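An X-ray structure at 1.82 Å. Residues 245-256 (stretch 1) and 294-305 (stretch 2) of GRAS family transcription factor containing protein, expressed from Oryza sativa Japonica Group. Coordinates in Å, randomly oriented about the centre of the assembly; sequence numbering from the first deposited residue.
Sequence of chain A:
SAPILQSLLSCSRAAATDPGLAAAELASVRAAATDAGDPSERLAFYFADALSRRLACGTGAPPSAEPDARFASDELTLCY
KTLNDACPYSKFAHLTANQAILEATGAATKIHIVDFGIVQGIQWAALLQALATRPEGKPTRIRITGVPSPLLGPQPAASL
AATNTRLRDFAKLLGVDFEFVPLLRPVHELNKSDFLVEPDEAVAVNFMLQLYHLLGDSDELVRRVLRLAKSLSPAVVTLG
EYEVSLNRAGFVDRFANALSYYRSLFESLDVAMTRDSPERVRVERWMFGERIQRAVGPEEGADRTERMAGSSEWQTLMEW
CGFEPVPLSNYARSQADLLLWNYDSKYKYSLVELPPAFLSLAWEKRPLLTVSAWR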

ATOM      1  N   SER A 245      -0.728   9.956 -26.852  1.00 15.79           N
ATOM      2  CA  SER A 245      -1.561  10.254 -28.001  1.00 14.00           C
ATOM      3  C   SER A 245      -1.355   9.177 -29.091  1.00 17.55           C
ATOM      4  O   SER A 245      -0.411   9.253 -29.887  1.00 19.09           O
ATOM      5  CB  SER A 245      -1.209  11.668 -28.559  1.00 17.49           C
ATOM      6  OG  SER A 245      -2.107  11.969 -29.634  1.00 21.08           O
ATOM      7  N   LEU A 246      -2.215   8.170 -29.090  1.00 18.13           N
ATOM      8  CA  LEU A 246      -2.084   7.047 -30.009  1.00 18.34           C
ATOM      9  C   LEU A 246      -3.391   6.843 -30.734  1.00 22.14           C
ATOM     10  O   LEU A 246      -3.880   5.725 -30.840  1.00 22.17           O
ATOM     11  CB  LEU A 246      -1.702   5.772 -29.263  1.00 17.88           C
ATOM     12  CG  LEU A 246      -0.428   5.867 -28.451  1.00 19.71           C
ATOM     13  CD1 LEU A 246      -0.110   4.558 -27.734  1.00 18.85           C
ATOM     14  CD2 LEU A 246       0.789   6.229 -29.346  1.00 17.71           C
ATOM     15  N   ASN A 247      -4.014   7.920 -31.194  1.00 22.17           N
ATOM     16  CA  ASN A 247      -5.323   7.750 -31.811  1.00 26.26           C
ATOM     17  C   ASN A 247      -5.244   8.140 -33.285  1.00 28.52           C
ATOM     18  O   ASN A 247      -4.942   7.297 -34.126  1.00 30.62           O
ATOM     19  CB  ASN A 247      -6.408   8.562 -31.109  1.00 25.66           C
ATOM     20  CG  ASN A 247      -7.804   8.164 -31.587  1.00 30.22           C
ATOM     21  OD1 ASN A 247      -7.983   7.090 -32.189  1.00 35.29           O
ATOM     22  ND2 ASN A 247      -8.797   9.002 -31.313  1.00 29.30           N
ATOM     23  N   ARG A 248      -5.444   9.415 -33.582  1.00 26.30           N
ATOM     24  CA  ARG A 248      -5.470   9.844 -34.992  1.00 29.55           C
ATOM     25  C   ARG A 248      -4.126  10.256 -35.536  1.00 28.81           C
ATOM     26  O   ARG A 248      -4.013  10.508 -36.730  1.00 32.57           O
ATOM     27  CB  ARG A 248      -6.469  10.994 -35.182  1.00 31.54           C
ATOM     28  CG  ARG A 248      -7.867  10.479 -35.069  1.00 33.80           C
ATOM     29  CD  ARG A 248      -8.921  11.530 -35.226  1.00 50.15           C
ATOM     30  NE  ARG A 248     -10.182  11.059 -34.654  1.00 55.89           N
ATOM     31  CZ  ARG A 248     -10.873  10.005 -35.092  1.00 61.43           C
ATOM     32  NH1 ARG A 248     -10.437   9.269 -36.123  1.00 60.93           N
ATOM     33  NH2 ARG A 248     -12.018   9.685 -34.495  1.00 60.56           N
ATOM     34  N   ALA A 249      -3.098  10.299 -34.700  1.00 25.02           N
ATOM     35  CA  ALA A 249      -1.794  10.712 -35.187  1.00 27.80           C
ATOM     36  C   ALA A 249      -1.313   9.664 -36.238  1.00 29.81           C
ATOM     37  O   ALA A 249      -1.767   8.503 -36.238  1.00 25.12           O
ATOM     38  CB  ALA A 249      -0.812  10.841 -34.065  1.00 28.71           C
ATOM     39  N   GLY A 250      -0.428  10.077 -37.136  1.00 28.11           N
ATOM     40  CA  GLY A 250       0.048   9.161 -38.165  1.00 27.75           C
ATOM     41  C   GLY A 250       1.122   8.266 -37.572  1.00 28.10           C
ATOM     42  O   GLY A 250       1.551   8.454 -36.418  1.00 25.07           O
ATOM     43  N   PHE A 251       1.570   7.296 -38.362  1.00 24.53           N
ATOM     44  CA  PHE A 251       2.468   6.267 -37.837  1.00 27.15           C
ATOM     45  C   PHE A 251       3.749   6.805 -37.242  1.00 23.21           C
ATOM     46  O   PHE A 251       4.130   6.388 -36.163  1.00 25.29           O
ATOM     47  CB  PHE A 251       2.831   5.244 -38.921  1.00 28.82           C
ATOM     48  CG  PHE A 251       3.950   4.335 -38.507  1.00 27.99           C
ATOM     49  CD1 PHE A 251       3.704   3.294 -37.615  1.00 25.44           C
ATOM     50  CD2 PHE A 251       5.248   4.532 -38.983  1.00 26.59           C
ATOM     51  CE1 PHE A 251       4.764   2.435 -37.200  1.00 24.81           C
ATOM     52  CE2 PHE A 251       6.291   3.690 -38.581  1.00 28.05           C
ATOM     53  CZ  PHE A 251       6.028   2.631 -37.699  1.00 28.05           C
ATOM     54  N   VAL A 252       4.461   7.716 -37.902  1.00 21.81           N
ATOM     55  CA  VAL A 252       5.747   8.127 -37.328  1.00 20.23           C
ATOM     56  C   VAL A 252       5.597   8.849 -35.962  1.00 21.04           C
ATOM     57  O   VAL A 252       6.367   8.615 -34.999  1.00 17.87           O
ATOM     58  CB  VAL A 252       6.531   9.050 -38.296  1.00 22.86           C
ATOM     59  CG1 VAL A 252       7.718   9.691 -37.610  1.00 22.99           C
ATOM     60  CG2 VAL A 252       6.971   8.268 -39.557  1.00 24.70           C
ATOM     61  N   ASP A 253       4.580   9.709 -35.867  1.00 27.31           N
ATOM     62  CA  ASP A 253       4.262  10.351 -34.577  1.00 25.30           C
ATOM     63  C   ASP A 253       3.792   9.348 -33.528  1.00 21.87           C
ATOM     64  O   ASP A 253       4.191   9.454 -32.361  1.00 21.99           O
ATOM     65  CB  ASP A 253       3.180  11.429 -34.743  1.00 29.70           C
ATOM     66  CG  ASP A 253       3.695  12.665 -35.453  1.00 34.95           C
ATOM     67  OD1 ASP A 253       4.818  13.078 -35.135  1.00 38.58           O
ATOM     68  OD2 ASP A 253       2.985  13.204 -36.325  1.00 37.67           O
ATOM     69  N   ARG A 254       2.957   8.382 -33.920  1.00 21.76           N
ATOM     70  CA  ARG A 254       2.466   7.393 -32.937  1.00 19.72           C
ATOM     71  C   ARG A 254       3.602   6.590 -32.427  1.00 22.94           C
ATOM     72  O   ARG A 254       3.657   6.275 -31.251  1.00 19.11           O
ATOM     73  CB  ARG A 254       1.445   6.394 -33.490  1.00 21.92           C
ATOM     74  CG  ARG A 254       0.050   6.904 -33.790  1.00 24.13           C
ATOM     75  CD  ARG A 254      -0.962   5.765 -33.801  1.00 26.70           C
ATOM     76  NE  ARG A 254      -0.577   4.562 -34.576  1.00 26.20           N
ATOM     77  CZ  ARG A 254      -0.609   4.478 -35.907  1.00 34.14           C
ATOM     78  NH1 ARG A 254      -0.970   5.525 -36.658  1.00 25.64           N
ATOM     79  NH2 ARG A 254      -0.275   3.338 -36.505  1.00 30.99           N
ATOM     80  N   PHE A 255       4.486   6.182 -33.337  1.00 20.17           N
ATOM     81  CA  PHE A 255       5.674   5.427 -32.901  1.00 18.63           C
ATOM     82  C   PHE A 255       6.519   6.198 -31.926  1.00 19.96           C
ATOM     83  O   PHE A 255       6.931   5.662 -30.883  1.00 18.95           O
ATOM     84  CB  PHE A 255       6.468   4.990 -34.169  1.00 20.73           C
ATOM     85  CG  PHE A 255       7.601   4.034 -33.887  1.00 20.16           C
ATOM     86  CD1 PHE A 255       8.782   4.502 -33.300  1.00 20.93           C
ATOM     87  CD2 PHE A 255       7.500   2.700 -34.263  1.00 24.79           C
ATOM     88  CE1 PHE A 255       9.833   3.648 -33.066  1.00 22.77           C
ATOM     89  CE2 PHE A 255       8.556   1.817 -34.039  1.00 21.06           C
ATOM     90  CZ  PHE A 255       9.731   2.305 -33.438  1.00 18.50           C
ATOM     91  N   ALA A 256       6.799   7.475 -32.215  1.00 18.54           N
ATOM     92  CA  ALA A 256       7.552   8.269 -31.264  1.00 20.15           C
ATOM     93  C   ALA A 256       6.849   8.472 -29.879  1.00 16.74           C
ATOM     94  O   ALA A 256       7.481   8.389 -28.829  1.00 19.36           O
ATOM     95  CB  ALA A 256       7.875   9.648 -31.878  1.00 20.74           C
ATOM     96  N   ARG A 294      -0.319  -3.350 -31.070  1.00 22.69           N
ATOM     97  CA  ARG A 294      -1.528  -2.753 -31.579  1.00 27.59           C
ATOM     98  C   ARG A 294      -1.274  -1.329 -32.073  1.00 28.78           C
ATOM     99  O   ARG A 294      -1.858  -0.913 -33.066  1.00 31.42           O
ATOM    100  CB  ARG A 294      -2.629  -2.796 -30.523  1.00 32.55           C
ATOM    101  CG  ARG A 294      -2.871  -4.219 -30.095  1.00 40.53           C
ATOM    102  CD  ARG A 294      -4.192  -4.465 -29.450  1.00 54.62           C
ATOM    103  NE  ARG A 294      -4.266  -5.863 -29.034  1.00 64.98           N
ATOM    104  CZ  ARG A 294      -3.972  -6.309 -27.815  1.00 56.17           C
ATOM    105  NH1 ARG A 294      -3.600  -5.456 -26.853  1.00 54.82           N
ATOM    106  NH2 ARG A 294      -4.060  -7.611 -27.557  1.00 58.28           N
ATOM    107  N   ALA A 295      -0.379  -0.612 -31.420  1.00 25.20           N
ATOM    108  CA  ALA A 295      -0.214   0.802 -31.734  1.00 26.10           C
ATOM    109  C   ALA A 295       0.692   1.039 -32.933  1.00 30.86           C
ATOM    110  O   ALA A 295       0.520   2.033 -33.646  1.00 29.66           O
ATOM    111  CB  ALA A 295       0.343   1.534 -30.547  1.00 23.87           C
ATOM    112  N   VAL A 296       1.660   0.135 -33.119  1.00 25.21           N
ATOM    113  CA  VAL A 296       2.776   0.378 -34.015  1.00 25.83           C
ATOM    114  C   VAL A 296       2.988  -0.792 -34.998  1.00 28.69           C
ATOM    115  O   VAL A 296       3.885  -0.772 -35.850  1.00 30.03           O
ATOM    116  CB  VAL A 296       3.986   0.711 -33.087  1.00 33.73           C
ATOM    117  CG1 VAL A 296       5.230  -0.091 -33.340  1.00 37.44           C
ATOM    118  CG2 VAL A 296       4.177   2.199 -33.020  1.00 31.63           C
ATOM    119  N   GLY A 297       2.112  -1.782 -34.908  1.00 25.89           N
ATOM    120  CA  GLY A 297       2.181  -2.971 -35.738  1.00 26.40           C
ATOM    121  C   GLY A 297       1.484  -2.788 -37.067  1.00 29.17           C
ATOM    122  O   GLY A 297       1.275  -1.674 -37.507  1.00 27.93           O
ATOM    123  N   PRO A 298       1.108  -3.901 -37.716  1.00 35.79           N
ATOM    124  CA  PRO A 298       0.558  -3.859 -39.073  1.00 38.52           C
ATOM    125  C   PRO A 298      -0.729  -3.068 -39.217  1.00 43.73           C
ATOM    126  O   PRO A 298      -0.915  -2.366 -40.216  1.00 43.95           O
ATOM    127  CB  PRO A 298       0.310  -5.333 -39.393  1.00 40.82           C
ATOM    128  CG  PRO A 298       0.402  -6.070 -38.086  1.00 44.31           C
ATOM    129  CD  PRO A 298       1.361  -5.283 -37.261  1.00 39.81           C
ATOM    130  N   GLU A 299      -1.603  -3.167 -38.223  1.00 42.36           N
ATOM    131  CA  GLU A 299      -2.994  -2.751 -38.445  1.00 54.40           C
ATOM    132  C   GLU A 299      -3.180  -1.248 -38.650  1.00 54.77           C
ATOM    133  O   GLU A 299      -2.532  -0.424 -37.983  1.00 53.07           O
ATOM    134  CB  GLU A 299      -3.873  -3.229 -37.284  1.00 58.45           C
ATOM    135  CG  GLU A 299      -3.997  -4.743 -37.190  1.00 62.62           C
ATOM    136  CD  GLU A 299      -4.862  -5.176 -36.025  1.00 76.33           C
ATOM    137  OE1 GLU A 299      -4.814  -4.505 -34.962  1.00 73.08           O
ATOM    138  OE2 GLU A 299      -5.591  -6.184 -36.182  1.00 78.70           O
ATOM    139  N   GLU A 300      -4.070  -0.886 -39.574  1.00 53.60           N
ATOM    140  CA  GLU A 300      -4.398   0.535 -39.771  1.00 55.70           C
ATOM    141  C   GLU A 300      -5.883   0.768 -40.055  1.00 53.53           C
ATOM    142  O   GLU A 300      -6.635  -0.180 -40.348  1.00 49.60           O
ATOM    143  CB  GLU A 300      -3.559   1.147 -40.905  1.00 53.52           C
ATOM    144  CG  GLU A 300      -2.070   1.345 -40.574  1.00 55.65           C
ATOM    145  CD  GLU A 300      -1.817   2.494 -39.589  1.00 56.23           C
ATOM    146  OE1 GLU A 300      -2.810   3.114 -39.114  1.00 59.61           O
ATOM    147  OE2 GLU A 300      -0.624   2.789 -39.310  1.00 42.63           O
ATOM    148  N   GLY A 301      -6.283   2.038 -39.959  1.00 52.84           N
ATOM    149  CA  GLY A 301      -7.658   2.452 -40.187  1.00 49.19           C
ATOM    150  C   GLY A 301      -8.560   1.778 -39.192  1.00 51.91           C
ATOM    151  O   GLY A 301      -8.215   1.645 -38.011  1.00 49.49           O
ATOM    152  N   ALA A 302      -9.705   1.315 -39.671  1.00 53.97           N
ATOM    153  CA  ALA A 302     -10.686   0.648 -38.824  1.00 58.08           C
ATOM    154  C   ALA A 302     -10.127  -0.633 -38.195  1.00 60.47           C
ATOM    155  O   ALA A 302     -10.672  -1.140 -37.211  1.00 65.23           O
ATOM    156  CB  ALA A 302     -11.966   0.330 -39.629  1.00 60.04           C
ATOM    157  N   ASP A 303      -9.046  -1.167 -38.751  1.00 54.32           N
ATOM    158  CA  ASP A 303      -8.460  -2.361 -38.162  1.00 62.30           C
ATOM    159  C   ASP A 303      -7.610  -2.036 -36.931  1.00 65.00           C
ATOM    160  O   ASP A 303      -7.385  -2.913 -36.082  1.00 65.64           O
ATOM    161  CB  ASP A 303      -7.632  -3.120 -39.194  1.00 69.40           C
ATOM    162  CG  ASP A 303      -8.500  -3.767 -40.258  1.00 78.09           C
ATOM    163  OD1 ASP A 303      -9.103  -4.824 -39.964  1.00 89.33           O
ATOM    164  OD2 ASP A 303      -8.598  -3.204 -41.374  1.00 85.66           O
ATOM    165  N   ARG A 304      -7.152  -0.786 -36.816  1.00 49.05           N
ATOM    166  CA  ARG A 304      -6.326  -0.436 -35.662  1.00 41.51           C
ATOM    167  C   ARG A 304      -7.197  -0.257 -34.419  1.00 44.29           C
ATOM    168  O   ARG A 304      -8.103   0.579 -34.387  1.00 36.20           O
ATOM    169  CB  ARG A 304      -5.490   0.815 -35.931  1.00 33.25           C
ATOM    170  CG  ARG A 304      -4.606   1.187 -34.746  1.00 32.32           C
ATOM    171  CD  ARG A 304      -3.360   1.983 -35.171  1.00 32.26           C
ATOM    172  NE  ARG A 304      -3.717   3.153 -35.978  1.00 27.60           N
ATOM    173  CZ  ARG A 304      -4.134   4.315 -35.484  1.00 33.48           C
ATOM    174  NH1 ARG A 304      -4.247   4.462 -34.162  1.00 28.87           N
ATOM    175  NH2 ARG A 304      -4.436   5.332 -36.315  1.00 36.06           N
ATOM    176  N   THR A 305      -6.875  -1.019 -33.378  1.00 50.78           N
ATOM    177  CA  THR A 305      -7.649  -1.002 -32.150  1.00 44.63           C
ATOM    178  C   THR A 305      -6.824  -0.624 -30.892  1.00 42.21           C
ATOM    179  O   THR A 305      -5.622  -0.414 -30.976  1.00 45.17           O
ATOM    180  CB  THR A 305      -8.297  -2.385 -31.967  1.00 57.15           C
ATOM    181  OG1 THR A 305      -9.162  -2.357 -30.831  1.00 68.45           O
ATOM    182  CG2 THR A 305      -7.221  -3.484 -31.785  1.00 49.99           C
TER
HETATM  183  O   HOH W   1      -3.117   3.407 -32.074  1.00 26.82           O
HETATM  184  O   HOH W   2      -0.525   0.234 -36.157  1.00 37.25           O

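The two stretches come from one chain and meet through a loop and a helix start on one side, and a helix end and a loop on the other. In stretch 1, residues 245-250 form a loop, G250 occupies the N-cap position right before the helix that begins at F251, and that helix runs on past A256. In stretch 2, a helix ends with V296, G297 leaves the helical conformation, and a loop with a short 3-10 segment at 302-303 follows. The backbones come closest where the CA of F255 lies 5.9 Å from the CA of V296. The CA atoms of L246 and A295 are 6.7 Å apart. The contact buries 458 Å² in total.

The apolar part is small and centred on V296. V296 CG2 is the bump, and it fills the hollow between F251 and F255. V296 CG2 is 3.6 Å from both F255 CA and F255 CD2, so it meets both the helix backbone and the ring. F251, one turn earlier, is the looser wall, with F251 CE1 4.2 Å from V296 CG2. The edge of the F251 ring also faces the carbonyl of V296, with F251 CE1 3.6 Å from V296 O. That oxygen is buried here and has no hydrogen-bond partner in the model. A separate apolar contact lies at L246, whose CD1 is 4.2 Å from the CB of A295.

R254 is the main projection from stretch 1. Its CA-to-CB bond points toward stretch 2, and its guanidinium reaches the end of the opposing helix. R254 NE donates to A295 O at 2.9 Å, and R254 NH2 donates to the same A295 O at 3.2 Å. The carbonyl is thus held by two donors from one edge of the group. R254 NH2 also forms a salt bridge with E300 OE2 at 2.9 Å. R254 NH1 turns back to its own stretch and donates to A249 O at 3.1 Å, which ties the side chain to the loop before its helix.

R304 reaches the other way. R304 NH1 and R304 NH2 donate to N247 O at 2.9 and 3.0 Å, so both nitrogens share the loop carbonyl. Water 1 extends this link: it donates to L246 O at 2.7 Å and accepts from R304 NH1 at 2.6 Å.

The two arginines fit as flat plates, one laid on the other. The guanidinium centres of R254 and R304 are 3.6 Å apart and their planes differ by 5°. Both groups carry positive charge, and R254 NH2 is 3.5 Å from R304 NE, a pair of donors with no hydrogen bond between them. E300 offsets part of this charge. Its OE2 pairs with R254, while E300 OE1 makes a salt bridge with R304 NE at 3.3 Å. One carboxylate therefore serves both members of the stack. Each guanidinium leaves a face for the other and spends its edge on acceptors, which is how flat groups of like charge can pack closely.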